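Local structure of tapirin (Caldicellulosiruptor hydrothermalis, 6N2C) at residues Ile339-Ala349 / Asp361-Pro372. The protein probably binds cellulose, helping this extremely thermophilic bacterium attach to plant biomass, and carries a zinc ion in its C-terminal beta-helix domain. Numbering follows the deposited sequence.
Sequences IEIRNDGILSA and DIIGSSATIDAP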
loop_
_atom_site.group_PDB
_atom_site.type_symbol
_atom_site.label_atom_id
_atom_site.label_comp_id
_atom_site.label_asym_id
_atom_site.label_seq_id
_atom_site.Cartn_x
_atom_site.Cartn_y
_atom_site.Cartn_z
ATOM N N ILE A 339 19.677 -1.296 4.198
ATOM C CA ILE A 339 19.417 -0.043 3.588
ATOM C C ILE A 339 20.580 0.246 2.635
ATOM O O ILE A 339 21.749 0.111 3.047
ATOM C CB ILE A 339 19.406 1.022 4.612
ATOM C CG1 ILE A 339 18.295 0.831 5.653
ATOM C CG2 ILE A 339 19.151 2.367 3.953
ATOM C CD1 ILE A 339 18.140 1.988 6.666
ATOM N N GLU A 340 20.273 0.613 1.376
ATOM C CA GLU A 340 21.350 0.894 0.420
ATOM C C GLU A 340 20.988 2.215 -0.269
ATOM O O GLU A 340 19.892 2.338 -0.862
ATOM C CB GLU A 340 21.515 -0.281 -0.539
ATOM C CG GLU A 340 22.538 -0.006 -1.636
ATOM C CD GLU A 340 22.630 -1.180 -2.611
ATOM O OE1 GLU A 340 22.042 -2.272 -2.373
ATOM O OE2 GLU A 340 23.354 -1.039 -3.581
ATOM N N ILE A 341 21.865 3.230 -0.161
ATOM C CA ILE A 341 21.641 4.509 -0.773
ATOM C C ILE A 341 22.779 4.674 -1.788
ATOM O O ILE A 341 23.942 4.573 -1.405
ATOM C CB ILE A 341 21.704 5.625 0.279
ATOM C CG1 ILE A 341 20.746 5.288 1.458
ATOM C CG2 ILE A 341 21.435 6.984 -0.278
ATOM C CD1 ILE A 341 20.737 6.281 2.555
ATOM N N ARG A 342 22.418 4.826 -3.059
ATOM C CA ARG A 342 23.434 5.020 -4.081
ATOM C C ARG A 342 22.927 5.986 -5.118
ATOM O O ARG A 342 21.866 6.604 -4.979
ATOM C CB ARG A 342 23.819 3.684 -4.656
ATOM C CG ARG A 342 22.812 3.007 -5.490
ATOM C CD ARG A 342 23.463 1.855 -6.282
ATOM N NE ARG A 342 24.136 0.889 -5.435
ATOM C CZ ARG A 342 25.457 0.568 -5.445
ATOM N NH1 ARG A 342 25.884 -0.314 -4.555
ATOM N NH2 ARG A 342 26.380 1.086 -6.288
ATOM N N ASN A 343 23.782 6.276 -6.104
ATOM C CA ASN A 343 23.425 7.315 -7.128
ATOM C C ASN A 343 22.944 8.576 -6.456
ATOM O O ASN A 343 23.613 9.121 -5.622
ATOM C CB ASN A 343 22.434 6.686 -8.129
ATOM C CG ASN A 343 23.008 5.446 -8.800
ATOM O OD1 ASN A 343 24.219 5.313 -8.885
ATOM N ND2 ASN A 343 22.165 4.536 -9.244
ATOM N N ASP A 344 21.769 9.103 -6.841
ATOM C CA ASP A 344 21.208 10.311 -6.318
ATOM C C ASP A 344 20.248 10.103 -5.073
ATOM O O ASP A 344 19.459 11.013 -4.671
ATOM C CB ASP A 344 20.380 10.996 -7.418
ATOM C CG ASP A 344 21.292 11.646 -8.522
ATOM O OD1 ASP A 344 22.405 12.059 -8.165
ATOM O OD2 ASP A 344 20.854 11.699 -9.716
ATOM N N GLY A 345 20.398 8.952 -4.456
ATOM C CA GLY A 345 19.528 8.670 -3.320
ATOM C C GLY A 345 19.643 9.701 -2.253
ATOM O O GLY A 345 20.753 10.097 -1.881
ATOM N N ILE A 346 18.515 10.175 -1.730
ATOM C CA ILE A 346 18.477 11.094 -0.618
ATOM C C ILE A 346 17.504 10.525 0.502
ATOM O O ILE A 346 16.344 10.217 0.201
ATOM C CB ILE A 346 17.909 12.446 -1.015
ATOM C CG1 ILE A 346 18.797 13.071 -2.090
ATOM C CG2 ILE A 346 17.837 13.359 0.215
ATOM C CD1 ILE A 346 18.261 14.391 -2.614
ATOM N N LEU A 347 18.009 10.452 1.713
ATOM C CA LEU A 347 17.200 10.195 2.960
ATOM C C LEU A 347 17.327 11.441 3.806
ATOM O O LEU A 347 18.446 11.790 4.271
ATOM C CB LEU A 347 17.743 9.026 3.773
ATOM C CG LEU A 347 17.051 8.662 5.114
ATOM C CD1 LEU A 347 15.566 8.427 4.873
ATOM C CD2 LEU A 347 17.747 7.541 5.805
ATOM N N SER A 348 16.202 12.086 4.038
ATOM C CA SER A 348 16.071 13.254 4.870
ATOM C C SER A 348 15.204 12.962 6.076
ATOM O O SER A 348 14.156 12.311 5.937
ATOM C CB SER A 348 15.422 14.336 4.022
ATOM O OG SER A 348 15.288 15.546 4.690
ATOM N N ALA A 349 15.583 13.448 7.254
ATOM C CA ALA A 349 14.907 13.098 8.489
ATOM C C ALA A 349 14.840 14.234 9.455
ATOM O O ALA A 349 15.816 14.990 9.633
ATOM C CB ALA A 349 15.543 11.888 9.144
ATOM N N ASP A 361 24.459 0.749 3.694
ATOM C CA ASP A 361 25.487 1.027 2.654
ATOM C C ASP A 361 25.188 2.366 2.059
ATOM O O ASP A 361 24.039 2.620 1.723
ATOM C CB ASP A 361 25.388 -0.000 1.532
ATOM C CG ASP A 361 25.911 -1.390 1.884
ATOM O OD1 ASP A 361 25.681 -1.872 3.005
ATOM O OD2 ASP A 361 26.565 -2.036 0.974
ATOM N N ILE A 362 26.205 3.248 1.931
ATOM C CA ILE A 362 26.034 4.583 1.347
ATOM C C ILE A 362 27.163 4.709 0.314
ATOM O O ILE A 362 28.373 4.551 0.698
ATOM C CB ILE A 362 26.177 5.655 2.387
ATOM C CG1 ILE A 362 25.319 5.336 3.666
ATOM C CG2 ILE A 362 25.690 6.990 1.919
ATOM C CD1 ILE A 362 25.972 5.724 4.951
ATOM N N ILE A 363 26.799 4.900 -0.960
ATOM C CA ILE A 363 27.729 4.587 -2.077
ATOM C C ILE A 363 27.757 5.757 -3.015
ATOM O O ILE A 363 26.724 6.112 -3.638
ATOM C CB ILE A 363 27.372 3.317 -2.869
ATOM C CG1 ILE A 363 27.166 2.078 -1.977
ATOM C CG2 ILE A 363 28.453 3.007 -3.911
ATOM C CD1 ILE A 363 28.323 1.646 -1.108
ATOM N N GLY A 364 28.928 6.429 -3.106
ATOM C CA GLY A 364 29.093 7.536 -4.001
ATOM C C GLY A 364 28.845 8.914 -3.480
ATOM O O GLY A 364 28.178 9.157 -2.506
ATOM N N SER A 365 29.375 9.879 -4.234
ATOM C CA SER A 365 29.432 11.244 -3.848
ATOM C C SER A 365 28.099 12.025 -3.856
ATOM O O SER A 365 27.997 13.066 -3.214
ATOM C CB SER A 365 30.527 11.979 -4.717
ATOM O OG SER A 365 30.061 12.158 -6.048
ATOM N N SER A 366 27.065 11.524 -4.544
ATOM C CA SER A 366 25.707 12.139 -4.462
ATOM C C SER A 366 24.748 11.425 -3.445
ATOM O O SER A 366 23.679 11.924 -3.164
ATOM C CB SER A 366 25.021 12.072 -5.834
ATOM O OG SER A 366 25.755 12.840 -6.748
ATOM N N ALA A 367 25.170 10.319 -2.866
ATOM C CA ALA A 367 24.298 9.564 -1.869
ATOM C C ALA A 367 24.286 10.375 -0.588
ATOM O O ALA A 367 25.355 10.807 -0.096
ATOM C CB ALA A 367 24.810 8.184 -1.619
ATOM N N THR A 368 23.092 10.618 -0.064
ATOM C CA THR A 368 22.903 11.618 0.969
ATOM C C THR A 368 22.027 11.110 2.087
ATOM O O THR A 368 20.933 10.561 1.827
ATOM C CB THR A 368 22.227 12.853 0.398
ATOM O OG1 THR A 368 23.017 13.437 -0.682
ATOM C CG2 THR A 368 22.060 13.898 1.428
ATOM N N ILE A 369 22.494 11.299 3.312
ATOM C CA ILE A 369 21.628 11.300 4.473
ATOM C C ILE A 369 21.681 12.681 5.100
ATOM O O ILE A 369 22.693 13.101 5.633
ATOM C CB ILE A 369 22.016 10.180 5.470
ATOM C CG1 ILE A 369 22.015 8.778 4.795
ATOM C CG2 ILE A 369 21.127 10.206 6.674
ATOM C CD1 ILE A 369 22.468 7.607 5.696
ATOM N N ASP A 370 20.551 13.354 5.110
ATOM C CA ASP A 370 20.424 14.671 5.713
ATOM C C ASP A 370 19.499 14.587 6.875
ATOM O O ASP A 370 18.262 14.710 6.727
ATOM C CB ASP A 370 19.870 15.609 4.673
ATOM C CG ASP A 370 19.689 17.048 5.207
ATOM O OD1 ASP A 370 20.091 17.403 6.318
ATOM O OD2 ASP A 370 19.128 17.803 4.465
ATOM N N ALA A 371 20.097 14.339 8.027
ATOM C CA ALA A 371 19.343 13.908 9.239
ATOM C C ALA A 371 20.068 14.327 10.480
ATOM O O ALA A 371 20.454 13.491 11.283
ATOM C CB ALA A 371 19.150 12.390 9.202
ATOM N N PRO A 372 20.245 15.655 10.662
ATOM C CA PRO A 372 21.228 16.106 11.661
ATOM C C PRO A 372 20.892 15.732 13.092
ATOM O O PRO A 372 21.787 15.712 13.907
ATOM C CB PRO A 372 21.227 17.637 11.458
ATOM C CG PRO A 372 19.807 17.903 11.009
ATOM C CD PRO A 372 19.598 16.798 10.000
HETATM O O HOH W 1 22.921 -2.507 2.700
HETATM O O HOH W 2 26.324 8.557 -5.308
HETATM O O HOH W 3 26.510 5.242 -6.398
#
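Two successive coils of the tapirin beta-helix stack here, 339-349 on 361-372, each contributing two strands joined by a tight corner. Strands 339-341 and 361-363 run parallel, held by bonds such as Ile341 N to Asp361 O (2.9 Å); beyond the corner, 346-349 and 368-371 form a second parallel ladder, with Leu347 N on Thr368 O (2.9 Å). The register slips by one residue between the ladders because the lower-numbered coil turns through a type II' turn, Arg342-Gly345, and its neighbour through a loop one residue longer, ending in a type I turn, Gly364-Ala367. A water bridges these corners, within hydrogen-bonding distance of Asn343 O and Ile363 O, and accepts from Ser366 N. Inside, a chi1 of -53° sets Ile341 CG2 anti to the backbone N, against Ala367 CB (3.8 Å), and CG1 beside that N, sending CD1 to Ile369 CG1 (3.6 Å); the two isoleucines cross at about a right angle. Outside, Arg342 runs alongside Ile363, whose CG1 lies over one guanidinium face while CG2 comes 3.7 Å from NH2. Side-on, Arg342 NE and NH1 both grip Glu340 OE2 (2.8 Å from NE), near the guanidinium plane. Replacing Arg342 with an alanine would probably leave Glu340 OE2 without its charged mate and uncover one side of Ile363. Lys318 holds the other carboxylate oxygen, OE1. Coils stacked in parallel ladders around an aliphatic interior characterise a parallel beta-helix.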